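Local coordinates for protein nucleoside hydrolase, putative (Trypanosoma brucei, PDB 3FZ0) that belongs to the nucleoside hydrolase family, folds around a mixed beta sheet flanked by helices, and carries a bound calcium ion, at residues M24-T28 against D354-Y358; F91-F96 against K248-R252; G190-Q195 against Y303-L308; Y221-R227 against Q243-E247. The protein carries 2 engineered substitutions. All blocks are in the same frame, centred on the assembly; numbering follows the deposited sequence.

Interaction 1: residues M24-T28 against D354-Y358; sequences MLAMT and DIVEY
In the nucleoside hydrolase fold the first helix of the chain, 17-27, meets the last, 345-356, and this contact packs the C-terminal ends of the two together. Residues 24-26 and 354-355 are helical; Thr28 has phi/psi -123/15, Glu357 turns at -106/7 and Tyr358 is extended at -73/131. The closest CA pair is Thr28 with Ile355, 5.8 Å. Ile355, chi1 m and chi2 t, is the central apolar residue: its CG2 lies 3.9 Å from CE of Met24, and its CD1 4.1 Å from CB of Leu25. Met24 runs m, t and then chi3 94°, which bends its methyl to Ile355. Thr28 takes chi1 p, so that OG1 donates a hydrogen bond of 2.9 Å back to Met24 O while lying 3.7 Å from Ile355 CG1; Thr28 N bonds Leu25 O at 3.2 Å. No hydrogen bond crosses between the segments. Ile246 of helix 241-249 packs on both Met24 and Ile355, and Tyr60 of helix 46-60 touches Met24, Met27 and Thr28. Tyr358, chi1 t and chi2 72°, turns a ring face to Thr28 in a CH-pi contact: CG2 of Thr28 sits 3.8 Å from the Tyr358 ring centroid, 27° off its normal.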
loop_
_atom_site.group_PDB
_atom_site.type_symbol
_atom_site.label_atom_id
_atom_site.label_comp_id
_atom_site.label_asym_id
_atom_site.label_seq_id
_atom_site.Cartn_x
_atom_site.Cartn_y
_atom_site.Cartn_z
ATOM N N MET B 24 9.999 32.711 -18.786
ATOM C CA MET B 24 9.955 33.741 -19.805
ATOM C C MET B 24 8.611 34.453 -19.800
ATOM O O MET B 24 8.539 35.681 -19.928
ATOM C CB MET B 24 10.278 33.171 -21.193
ATOM C CG MET B 24 11.742 32.692 -21.378
ATOM S SD MET B 24 12.081 31.986 -23.027
ATOM C CE MET B 24 12.696 33.400 -23.904
ATOM N N LEU B 25 7.550 33.692 -19.595
ATOM C CA LEU B 25 6.212 34.253 -19.605
ATOM C C LEU B 25 6.032 35.157 -18.380
ATOM O O LEU B 25 5.614 36.334 -18.514
ATOM C CB LEU B 25 5.167 33.144 -19.663
ATOM C CG LEU B 25 3.720 33.409 -20.085
ATOM C CD1 LEU B 25 3.007 32.076 -20.279
ATOM C CD2 LEU B 25 2.977 34.212 -19.095
ATOM N N ALA B 26 6.360 34.634 -17.199
ATOM C CA ALA B 26 6.378 35.461 -15.968
ATOM C C ALA B 26 7.196 36.750 -16.108
ATOM O O ALA B 26 6.765 37.792 -15.635
ATOM C CB ALA B 26 6.896 34.660 -14.806
ATOM N N MET B 27 8.351 36.672 -16.777
ATOM C CA MET B 27 9.249 37.810 -16.857
ATOM C C MET B 27 8.904 38.849 -17.892
ATOM O O MET B 27 9.586 39.860 -17.948
ATOM C CB MET B 27 10.682 37.345 -17.081
ATOM C CG MET B 27 11.355 36.876 -15.819
ATOM S SD MET B 27 13.005 36.319 -16.186
ATOM C CE MET B 27 12.681 35.374 -17.654
ATOM N N THR B 28 7.892 38.605 -18.723
ATOM C CA THR B 28 7.584 39.501 -19.854
ATOM C C THR B 28 6.149 40.001 -19.745
ATOM O O THR B 28 5.578 40.506 -20.672
ATOM C CB THR B 28 7.764 38.809 -21.223
ATOM O OG1 THR B 28 6.942 37.616 -21.302
ATOM C CG2 THR B 28 9.229 38.489 -21.465
ATOM N N ASP B 354 3.650 37.331 -26.597
ATOM C CA ASP B 354 4.220 38.450 -25.856
ATOM C C ASP B 354 5.663 38.208 -25.413
ATOM O O ASP B 354 6.444 39.173 -25.312
ATOM C CB ASP B 354 3.331 38.873 -24.685
ATOM C CG ASP B 354 2.095 39.627 -25.141
ATOM O OD1 ASP B 354 1.176 39.789 -24.319
ATOM O OD2 ASP B 354 2.009 40.047 -26.328
ATOM N N ILE B 355 6.036 36.946 -25.207
ATOM C CA ILE B 355 7.432 36.638 -24.920
ATOM C C ILE B 355 8.374 37.149 -26.024
ATOM O O ILE B 355 9.381 37.791 -25.722
ATOM C CB ILE B 355 7.668 35.130 -24.702
ATOM C CG1 ILE B 355 6.892 34.642 -23.496
ATOM C CG2 ILE B 355 9.166 34.821 -24.559
ATOM C CD1 ILE B 355 6.841 33.120 -23.362
ATOM N N VAL B 356 8.048 36.877 -27.293
ATOM C CA VAL B 356 8.992 37.182 -28.374
ATOM C C VAL B 356 8.985 38.657 -28.778
ATOM O O VAL B 356 9.835 39.109 -29.569
ATOM C CB VAL B 356 8.854 36.210 -29.584
ATOM C CG1 VAL B 356 9.091 34.776 -29.154
ATOM C CG2 VAL B 356 7.491 36.350 -30.297
ATOM N N GLU B 357 8.023 39.404 -28.237
ATOM C CA GLU B 357 7.839 40.825 -28.572
ATOM C C GLU B 357 8.311 41.741 -27.420
ATOM O O GLU B 357 8.118 42.956 -27.426
ATOM C CB GLU B 357 6.373 41.120 -28.910
ATOM C CG GLU B 357 5.824 40.501 -30.180
ATOM C CD GLU B 357 4.345 40.838 -30.343
ATOM O OE1 GLU B 357 3.760 41.279 -29.340
ATOM O OE2 GLU B 357 3.769 40.705 -31.449
ATOM N N TYR B 358 8.925 41.146 -26.418
ATOM C CA TYR B 358 9.270 41.876 -25.213
ATOM C C TYR B 358 10.453 42.839 -25.431
ATOM O O TYR B 358 11.500 42.466 -25.976
ATOM C CB TYR B 358 9.603 40.892 -24.098
ATOM C CG TYR B 358 10.082 41.500 -22.791
ATOM C CD1 TYR B 358 9.196 42.183 -21.952
ATOM C CD2 TYR B 358 11.408 41.378 -22.378
ATOM C CE1 TYR B 358 9.608 42.732 -20.759
ATOM C CE2 TYR B 358 11.848 41.935 -21.166
ATOM C CZ TYR B 358 10.927 42.597 -20.352
ATOM O OH TYR B 358 11.329 43.137 -19.136
#

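Interaction 2: residues F91-F96 against K248-R252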
loop_
_atom_site.group_PDB
_atom_site.type_symbol
_atom_site.label_atom_id
_atom_site.label_comp_id
_atom_site.label_asym_id
_atom_site.label_seq_id
_atom_site.Cartn_x
_atom_site.Cartn_y
_atom_site.Cartn_z
ATOM N N PHE B 91 17.534 21.085 -21.865
ATOM C CA PHE B 91 17.621 22.502 -22.241
ATOM C C PHE B 91 18.102 22.721 -23.693
ATOM O O PHE B 91 18.585 23.812 -24.067
ATOM C CB PHE B 91 18.536 23.243 -21.248
ATOM C CG PHE B 91 17.939 24.524 -20.690
ATOM C CD1 PHE B 91 16.751 24.500 -19.944
ATOM C CD2 PHE B 91 18.587 25.740 -20.871
ATOM C CE1 PHE B 91 16.213 25.674 -19.424
ATOM C CE2 PHE B 91 18.047 26.919 -20.361
ATOM C CZ PHE B 91 16.858 26.888 -19.635
ATOM N N GLY B 92 17.977 21.665 -24.497
ATOM C CA GLY B 92 18.276 21.687 -25.902
ATOM C C GLY B 92 19.598 21.116 -26.341
ATOM O O GLY B 92 19.807 21.011 -27.531
ATOM N N ASP B 93 20.479 20.716 -25.417
ATOM C CA ASP B 93 21.910 20.458 -25.735
ATOM C C ASP B 93 22.412 21.459 -26.784
ATOM O O ASP B 93 22.961 21.087 -27.818
ATOM C CB ASP B 93 22.178 18.985 -26.154
ATOM C CG ASP B 93 21.617 17.954 -25.135
ATOM O OD1 ASP B 93 21.824 18.121 -23.897
ATOM O OD2 ASP B 93 20.963 16.966 -25.567
ATOM N N ALA B 94 22.213 22.740 -26.505
ATOM C CA ALA B 94 22.251 23.768 -27.546
ATOM C C ALA B 94 23.543 24.538 -27.666
ATOM O O ALA B 94 23.690 25.317 -28.602
ATOM C CB ALA B 94 21.094 24.750 -27.359
ATOM N N GLY B 95 24.466 24.324 -26.730
ATOM C CA GLY B 95 25.738 25.018 -26.689
ATOM C C GLY B 95 25.608 26.472 -26.279
ATOM O O GLY B 95 26.412 27.292 -26.685
ATOM N N PHE B 96 24.602 26.792 -25.459
ATOM C CA PHE B 96 24.557 28.109 -24.804
ATOM C C PHE B 96 25.863 28.393 -24.033
ATOM O O PHE B 96 26.442 27.482 -23.409
ATOM C CB PHE B 96 23.393 28.217 -23.838
ATOM C CG PHE B 96 22.053 28.044 -24.475
ATOM C CD1 PHE B 96 21.152 27.095 -23.982
ATOM C CD2 PHE B 96 21.675 28.836 -25.557
ATOM C CE1 PHE B 96 19.895 26.929 -24.563
ATOM C CE2 PHE B 96 20.423 28.688 -26.144
ATOM C CZ PHE B 96 19.523 27.728 -25.651
ATOM N N LYS B 248 16.528 27.120 -30.165
ATOM C CA LYS B 248 17.593 26.240 -29.698
ATOM C C LYS B 248 17.145 25.366 -28.523
ATOM O O LYS B 248 17.513 24.196 -28.426
ATOM C CB LYS B 248 18.827 27.056 -29.309
ATOM C CG LYS B 248 19.697 27.543 -30.475
ATOM C CD LYS B 248 20.780 28.435 -29.903
ATOM C CE LYS B 248 21.576 29.129 -30.946
ATOM N NZ LYS B 248 22.584 29.968 -30.263
ATOM N N LEU B 249 16.349 25.955 -27.632
ATOM C CA LEU B 249 15.824 25.262 -26.457
ATOM C C LEU B 249 14.932 24.072 -26.791
ATOM O O LEU B 249 14.978 23.063 -26.105
ATOM C CB LEU B 249 15.034 26.245 -25.626
ATOM C CG LEU B 249 14.457 25.777 -24.321
ATOM C CD1 LEU B 249 15.552 25.514 -23.265
ATOM C CD2 LEU B 249 13.485 26.841 -23.878
ATOM N N PHE B 250 14.151 24.195 -27.867
ATOM C CA PHE B 250 13.131 23.210 -28.244
ATOM C C PHE B 250 13.598 22.263 -29.353
ATOM O O PHE B 250 12.838 21.406 -29.787
ATOM C CB PHE B 250 11.827 23.926 -28.678
ATOM C CG PHE B 250 10.841 24.141 -27.563
ATOM C CD1 PHE B 250 11.203 24.824 -26.413
ATOM C CD2 PHE B 250 9.540 23.634 -27.674
ATOM C CE1 PHE B 250 10.302 25.011 -25.380
ATOM C CE2 PHE B 250 8.615 23.793 -26.636
ATOM C CZ PHE B 250 9.000 24.503 -25.475
ATOM N N GLN B 251 14.838 22.415 -29.815
ATOM C CA GLN B 251 15.297 21.673 -31.011
ATOM C C GLN B 251 15.245 20.148 -30.856
ATOM O O GLN B 251 14.883 19.439 -31.799
ATOM C CB GLN B 251 16.675 22.148 -31.521
ATOM C CG GLN B 251 17.881 21.847 -30.615
ATOM C CD GLN B 251 19.185 22.463 -31.124
ATOM O OE1 GLN B 251 19.781 23.328 -30.483
ATOM N NE2 GLN B 251 19.626 22.020 -32.292
ATOM N N ARG B 252 15.571 19.647 -29.662
ATOM C CA ARG B 252 15.535 18.200 -29.410
ATOM C C ARG B 252 14.091 17.734 -29.302
ATOM O O ARG B 252 13.683 16.841 -30.034
ATOM C CB ARG B 252 16.346 17.822 -28.152
ATOM C CG ARG B 252 17.747 18.433 -28.101
ATOM C CD ARG B 252 18.594 18.016 -29.319
ATOM N NE ARG B 252 19.740 18.901 -29.462
ATOM C CZ ARG B 252 20.807 18.656 -30.219
ATOM N NH1 ARG B 252 20.900 17.527 -30.906
ATOM N NH2 ARG B 252 21.797 19.540 -30.281
#
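A loop laid against two successive helices defines this contact in the nucleoside hydrolase fold: residues 91-96, without regular secondary structure, lie against the end of helix 241-249 and the start of helix 251-257. The backbones come closest at Gly92 and Leu249, whose CA atoms are 4.4 Å apart, with Ala94 and Lys248 next at 5.7 Å.

Steric fit explains the glycine. Gly92 CA lies 3.6 Å from both Lys248 O and Leu249 O, so a CB there would fall 2.4 Å from Lys248 O; the backbone angles of 101/-5 would also jam it against the preceding carbonyl.

Apolar contacts cover the helix end. Leu249 sets CD1 over the face of Phe91, 3.6 Å from the ring centroid and 11° off the normal, a well-centred CH-pi contact. Ala94 CB and Phe96 CZ each approach Lys248 CB at 3.8 Å, and Phe96 also stacks on Phe245, one turn earlier in the helix. The amine of Lys248 is paired with Glu244.

Polar contacts gather at the start of the second helix. The carboxylate of Asp93 bonds Ser88 and the backbone N of Asp89 within its own loop, and its OD2 stays 4.5 Å from Arg252 NE. Arg252 instead reads loop carbonyls: NH2 makes a weak hydrogen bond of 3.1 Å to Asp93 O, and NE donates to Gly92 O at 2.9 Å with an N-H...O angle of 162°.

Interaction 3: residues G190-Q195 against Y303-L308; sequences GVVVLQ and YVTVEL
Residues 190-195 are helical and run nearly antiparallel to strand 304-306: the axes approach to 7.3 Å with a signed crossing angle of -160°. The closest CA pair is Val191 with Val306, 5.6 Å. Within the helix, Leu194 N bonds Gly190 O at 3.0 Å and Gln195 N bonds Val191 O at 2.8 Å. Gly190 faces Val306 CG2, which a CB would meet at only 3.0 Å. Val191, chi1 t, puts CG2 3.4 Å from Val306 O and 3.5 Å from Leu308 CD2. This is helix-on-sheet packing, characteristic of the layered alpha/beta nucleoside hydrolase fold, with helix 187-195 against strand 296-306 near the sheet's edge. Val75 of another subunit of the four-chain assembly packs on Val191 and Leu308, while Glu307 hydrogen-bonds to Arg311, Glu312 and Thr313 of a further subunit. Leu194, m then t, places CD1 3.8 Å from Val306 CG2 and 4.0 Å from Val304 CG1. Gln195, chi1 and chi2 both m, reaches across to the strand, where its OE1 accepts a 2.8 Å hydrogen bond from Tyr303 OH.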
loop_
_atom_site.group_PDB
_atom_site.type_symbol
_atom_site.label_atom_id
_atom_site.label_comp_id
_atom_site.label_asym_id
_atom_site.label_seq_id
_atom_site.Cartn_x
_atom_site.Cartn_y
_atom_site.Cartn_z
ATOM N N GLY B 190 3.475 16.297 -2.236
ATOM C CA GLY B 190 2.149 16.699 -2.681
ATOM C C GLY B 190 1.105 16.607 -1.588
ATOM O O GLY B 190 0.217 17.464 -1.487
ATOM N N VAL B 191 1.194 15.566 -0.771
ATOM C CA VAL B 191 0.323 15.438 0.393
ATOM C C VAL B 191 0.526 16.615 1.354
ATOM O O VAL B 191 -0.450 17.170 1.853
ATOM C CB VAL B 191 0.530 14.104 1.111
ATOM C CG1 VAL B 191 -0.132 14.134 2.481
ATOM C CG2 VAL B 191 -0.018 12.989 0.278
ATOM N N VAL B 192 1.781 16.979 1.614
ATOM C CA VAL B 192 2.101 18.061 2.520
ATOM C C VAL B 192 1.474 19.362 1.997
ATOM O O VAL B 192 0.836 20.116 2.757
ATOM C CB VAL B 192 3.640 18.199 2.721
ATOM C CG1 VAL B 192 3.998 19.516 3.432
ATOM C CG2 VAL B 192 4.186 16.994 3.496
ATOM N N VAL B 193 1.622 19.613 0.698
ATOM C CA VAL B 193 1.097 20.833 0.091
ATOM C C VAL B 193 -0.430 20.910 0.166
ATOM O O VAL B 193 -0.968 21.910 0.633
ATOM C CB VAL B 193 1.629 21.036 -1.346
ATOM C CG1 VAL B 193 0.817 22.079 -2.062
ATOM C CG2 VAL B 193 3.134 21.477 -1.294
ATOM N N LEU B 194 -1.110 19.837 -0.246
ATOM C CA LEU B 194 -2.579 19.776 -0.265
ATOM C C LEU B 194 -3.240 19.641 1.121
ATOM O O LEU B 194 -4.352 20.094 1.298
ATOM C CB LEU B 194 -3.067 18.690 -1.216
ATOM C CG LEU B 194 -2.764 18.806 -2.726
ATOM C CD1 LEU B 194 -2.930 17.457 -3.451
ATOM C CD2 LEU B 194 -3.616 19.839 -3.435
ATOM N N GLN B 195 -2.580 19.008 2.093
ATOM C CA GLN B 195 -3.115 18.882 3.460
ATOM C C GLN B 195 -2.838 20.095 4.357
ATOM O O GLN B 195 -3.359 20.167 5.463
ATOM C CB GLN B 195 -2.547 17.653 4.149
ATOM C CG GLN B 195 -3.001 16.311 3.575
ATOM C CD GLN B 195 -4.504 16.094 3.675
ATOM O OE1 GLN B 195 -5.195 15.988 2.662
ATOM N NE2 GLN B 195 -5.009 16.035 4.879
ATOM N N TYR B 303 -12.223 18.407 -2.630
ATOM C CA TYR B 303 -11.115 17.789 -1.901
ATOM C C TYR B 303 -10.249 16.923 -2.818
ATOM O O TYR B 303 -10.758 16.045 -3.521
ATOM C CB TYR B 303 -11.619 16.929 -0.748
ATOM C CG TYR B 303 -10.505 16.235 0.003
ATOM C CD1 TYR B 303 -9.704 16.945 0.932
ATOM C CD2 TYR B 303 -10.249 14.868 -0.195
ATOM C CE1 TYR B 303 -8.676 16.319 1.627
ATOM C CE2 TYR B 303 -9.220 14.226 0.499
ATOM C CZ TYR B 303 -8.437 14.963 1.401
ATOM O OH TYR B 303 -7.427 14.335 2.089
ATOM N N VAL B 304 -8.945 17.188 -2.782
ATOM C CA VAL B 304 -7.952 16.476 -3.545
ATOM C C VAL B 304 -6.806 16.050 -2.627
ATOM O O VAL B 304 -6.421 16.777 -1.692
ATOM C CB VAL B 304 -7.433 17.381 -4.689
ATOM C CG1 VAL B 304 -6.280 16.751 -5.453
ATOM C CG2 VAL B 304 -8.576 17.701 -5.628
ATOM N N THR B 305 -6.292 14.845 -2.873
ATOM C CA THR B 305 -5.057 14.392 -2.235
ATOM C C THR B 305 -4.206 13.546 -3.187
ATOM O O THR B 305 -4.622 13.274 -4.295
ATOM C CB THR B 305 -5.324 13.698 -0.883
ATOM O OG1 THR B 305 -4.112 13.670 -0.139
ATOM C CG2 THR B 305 -5.836 12.292 -1.044
ATOM N N VAL B 306 -3.008 13.164 -2.771
ATOM C CA VAL B 306 -2.148 12.272 -3.568
ATOM C C VAL B 306 -1.998 10.885 -2.890
ATOM O O VAL B 306 -1.744 10.796 -1.690
ATOM C CB VAL B 306 -0.759 12.917 -3.770
ATOM C CG1 VAL B 306 0.109 12.057 -4.700
ATOM C CG2 VAL B 306 -0.903 14.364 -4.315
ATOM N N GLU B 307 -2.210 9.809 -3.641
ATOM C CA GLU B 307 -1.958 8.427 -3.169
ATOM C C GLU B 307 -0.477 8.209 -2.867
ATOM O O GLU B 307 0.383 8.518 -3.699
ATOM C CB GLU B 307 -2.378 7.428 -4.245
ATOM C CG GLU B 307 -2.095 5.944 -3.898
ATOM C CD GLU B 307 -2.825 5.464 -2.626
ATOM O OE1 GLU B 307 -4.061 5.545 -2.561
ATOM O OE2 GLU B 307 -2.174 4.989 -1.681
ATOM N N LEU B 308 -0.179 7.671 -1.688
ATOM C CA LEU B 308 1.196 7.373 -1.331
ATOM C C LEU B 308 1.548 5.889 -1.384
ATOM O O LEU B 308 2.732 5.544 -1.470
ATOM C CB LEU B 308 1.483 7.869 0.082
ATOM C CG LEU B 308 1.276 9.351 0.413
ATOM C CD1 LEU B 308 1.549 9.627 1.919
ATOM C CD2 LEU B 308 2.104 10.276 -0.521
#

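Interaction 4: residues Y221-R227 against Q243-E247; sequences YDKLVNR and QEFIE
A Schellman motif closes helix 218-224 here, and helix 241-249 packs against that closed end. Asn226 is the C-prime residue, phi/psi 65/27; Asn226 N bonds Lys223 O at 3.2 Å and Arg227 N bonds Asp222 O at 2.9 Å. Val225 and Gln243 have the nearest CA atoms, 4.5 Å. Gln243, m then t, hydrogen-bonds to the turn across the interface: NE2 donates to Leu224 O at 2.9 Å and weakly to Asn226 OD1 at 3.1 Å. Val225, chi1 m, sets CG1 3.9 Å from Ile246 CG2, which also meets Tyr221 CE1 at 3.8 Å. Glu247, chi1 and chi2 t, receives Arg227 in a salt bridge, OE1 being 2.9 Å from NH2 and 3.1 Å from NE. Arg227 NH1 bridges Asp222 OD1 at 3.1 Å and also pairs with Glu254, giving a charged network. Away from the charges, Val356 of helix 345-356 touches Leu224, Gln243 and Ile246, while Ile246 reaches Ile21 and Met24 of helix 17-27.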
loop_
_atom_site.group_PDB
_atom_site.type_symbol
_atom_site.label_atom_id
_atom_site.label_comp_id
_atom_site.label_asym_id
_atom_site.label_seq_id
_atom_site.Cartn_x
_atom_site.Cartn_y
_atom_site.Cartn_z
ATOM N N TYR B 221 4.141 27.588 -33.428
ATOM C CA TYR B 221 5.553 27.571 -33.050
ATOM C C TYR B 221 6.451 28.125 -34.159
ATOM O O TYR B 221 7.323 28.950 -33.903
ATOM C CB TYR B 221 6.012 26.156 -32.680
ATOM C CG TYR B 221 7.473 26.098 -32.325
ATOM C CD1 TYR B 221 7.931 26.555 -31.076
ATOM C CD2 TYR B 221 8.410 25.578 -33.228
ATOM C CE1 TYR B 221 9.285 26.489 -30.744
ATOM C CE2 TYR B 221 9.749 25.508 -32.905
ATOM C CZ TYR B 221 10.186 25.961 -31.658
ATOM O OH TYR B 221 11.537 25.894 -31.315
ATOM N N ASP B 222 6.225 27.671 -35.386
ATOM C CA ASP B 222 7.051 28.099 -36.505
ATOM C C ASP B 222 7.021 29.624 -36.624
ATOM O O ASP B 222 8.052 30.230 -36.898
ATOM C CB ASP B 222 6.631 27.412 -37.812
ATOM C CG ASP B 222 7.134 25.972 -37.910
ATOM O OD1 ASP B 222 7.885 25.536 -37.017
ATOM O OD2 ASP B 222 6.790 25.266 -38.888
ATOM N N LYS B 223 5.854 30.229 -36.403
ATOM C CA LYS B 223 5.697 31.677 -36.481
ATOM C C LYS B 223 6.308 32.361 -35.266
ATOM O O LYS B 223 6.917 33.415 -35.384
ATOM C CB LYS B 223 4.236 32.067 -36.613
ATOM C CG LYS B 223 3.694 31.973 -38.018
ATOM C CD LYS B 223 2.167 31.888 -38.009
ATOM C CE LYS B 223 1.591 31.938 -39.432
ATOM N NZ LYS B 223 0.095 31.756 -39.442
ATOM N N LEU B 224 6.171 31.736 -34.105
ATOM C CA LEU B 224 6.781 32.216 -32.873
ATOM C C LEU B 224 8.281 32.507 -33.075
ATOM O O LEU B 224 8.773 33.570 -32.675
ATOM C CB LEU B 224 6.538 31.195 -31.736
ATOM C CG LEU B 224 6.757 31.624 -30.278
ATOM C CD1 LEU B 224 5.728 32.685 -29.906
ATOM C CD2 LEU B 224 6.799 30.468 -29.274
ATOM N N VAL B 225 9.001 31.595 -33.730
ATOM C CA VAL B 225 10.464 31.683 -33.812
ATOM C C VAL B 225 10.984 32.259 -35.134
ATOM O O VAL B 225 12.182 32.145 -35.445
ATOM C CB VAL B 225 11.160 30.306 -33.511
ATOM C CG1 VAL B 225 11.011 29.931 -32.096
ATOM C CG2 VAL B 225 10.669 29.196 -34.416
ATOM N N ASN B 226 10.052 32.862 -35.889
ATOM C CA ASN B 226 10.275 33.529 -37.165
ATOM C C ASN B 226 10.725 32.644 -38.308
ATOM O O ASN B 226 11.390 33.085 -39.236
ATOM C CB ASN B 226 11.223 34.711 -37.012
ATOM C CG ASN B 226 10.509 36.051 -37.045
ATOM O OD1 ASN B 226 9.304 36.174 -36.737
ATOM N ND2 ASN B 226 11.264 37.078 -37.399
ATOM N N ARG B 227 10.363 31.378 -38.250
ATOM C CA ARG B 227 10.531 30.579 -39.434
ATOM C C ARG B 227 9.526 31.015 -40.480
ATOM O O ARG B 227 8.340 31.234 -40.202
ATOM C CB ARG B 227 10.361 29.100 -39.135
ATOM C CG ARG B 227 11.506 28.552 -38.342
ATOM C CD ARG B 227 11.070 27.283 -37.716
ATOM N NE ARG B 227 12.167 26.612 -37.079
ATOM C CZ ARG B 227 12.034 25.517 -36.359
ATOM N NH1 ARG B 227 10.827 24.970 -36.184
ATOM N NH2 ARG B 227 13.108 24.989 -35.793
ATOM N N GLN B 243 13.594 34.645 -29.863
ATOM C CA GLN B 243 13.216 33.576 -30.794
ATOM C C GLN B 243 14.364 32.600 -31.027
ATOM O O GLN B 243 14.162 31.392 -31.012
ATOM C CB GLN B 243 12.720 34.155 -32.110
ATOM C CG GLN B 243 11.544 35.121 -31.970
ATOM C CD GLN B 243 11.337 35.919 -33.240
ATOM O OE1 GLN B 243 12.278 36.525 -33.724
ATOM N NE2 GLN B 243 10.129 35.900 -33.799
ATOM N N GLU B 244 15.570 33.129 -31.199
ATOM C CA GLU B 244 16.758 32.281 -31.405
ATOM C C GLU B 244 16.933 31.284 -30.250
ATOM O O GLU B 244 17.102 30.081 -30.470
ATOM C CB GLU B 244 18.018 33.121 -31.579
ATOM C CG GLU B 244 19.282 32.293 -31.536
ATOM C CD GLU B 244 20.515 33.110 -31.778
ATOM O OE1 GLU B 244 21.598 32.600 -31.432
ATOM O OE2 GLU B 244 20.420 34.249 -32.314
ATOM N N PHE B 245 16.842 31.808 -29.033
ATOM C CA PHE B 245 16.948 31.011 -27.829
ATOM C C PHE B 245 15.848 29.944 -27.754
ATOM O O PHE B 245 16.143 28.796 -27.451
ATOM C CB PHE B 245 16.955 31.926 -26.584
ATOM C CG PHE B 245 17.005 31.185 -25.266
ATOM C CD1 PHE B 245 18.213 30.937 -24.640
ATOM C CD2 PHE B 245 15.836 30.773 -24.633
ATOM C CE1 PHE B 245 18.259 30.272 -23.404
ATOM C CE2 PHE B 245 15.872 30.103 -23.397
ATOM C CZ PHE B 245 17.069 29.857 -22.786
ATOM N N ILE B 246 14.594 30.324 -28.017
ATOM C CA ILE B 246 13.494 29.370 -28.017
ATOM C C ILE B 246 13.717 28.299 -29.080
ATOM O O ILE B 246 13.579 27.125 -28.787
ATOM C CB ILE B 246 12.072 30.051 -28.112
ATOM C CG1 ILE B 246 11.834 30.944 -26.870
ATOM C CG2 ILE B 246 10.925 28.978 -28.318
ATOM C CD1 ILE B 246 10.569 31.770 -26.926
ATOM N N GLU B 247 14.133 28.679 -30.281
ATOM C CA GLU B 247 14.436 27.663 -31.307
ATOM C C GLU B 247 15.485 26.647 -30.840
ATOM O O GLU B 247 15.330 25.445 -31.089
ATOM C CB GLU B 247 14.821 28.259 -32.676
ATOM C CG GLU B 247 14.790 27.251 -33.794
ATOM C CD GLU B 247 15.287 27.784 -35.144
ATOM O OE1 GLU B 247 15.068 27.092 -36.146
ATOM O OE2 GLU B 247 15.899 28.880 -35.226
#

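Overall arrangement
Interactions 1, 2 and 4 cluster together, with interaction 4 touching both of the others, whereas interaction 3 lies across the chain's centre, its centre 32 to 38 Å from theirs. Helix 241-249 is shared by interactions 2 and 4, where Phe245 meets Phe91 and Phe96; it also reaches interaction 1, with Met24 CE 3.9 Å from Ile246 CG1. Interactions 1 and 2 stop about 5 Å apart between nearest atoms. Burial alone does not set the chemistry. Interaction 3, the most buried and the one bordered by other subunits, is chiefly aliphatic with one hydrogen bond across it. Partly buried interaction 1 has none. Interactions 2 and 4, also partly buried, each use an arginine, on loop carbonyls and on carboxylates respectively; in interaction 4 Gln243 adds bonds to the helix end.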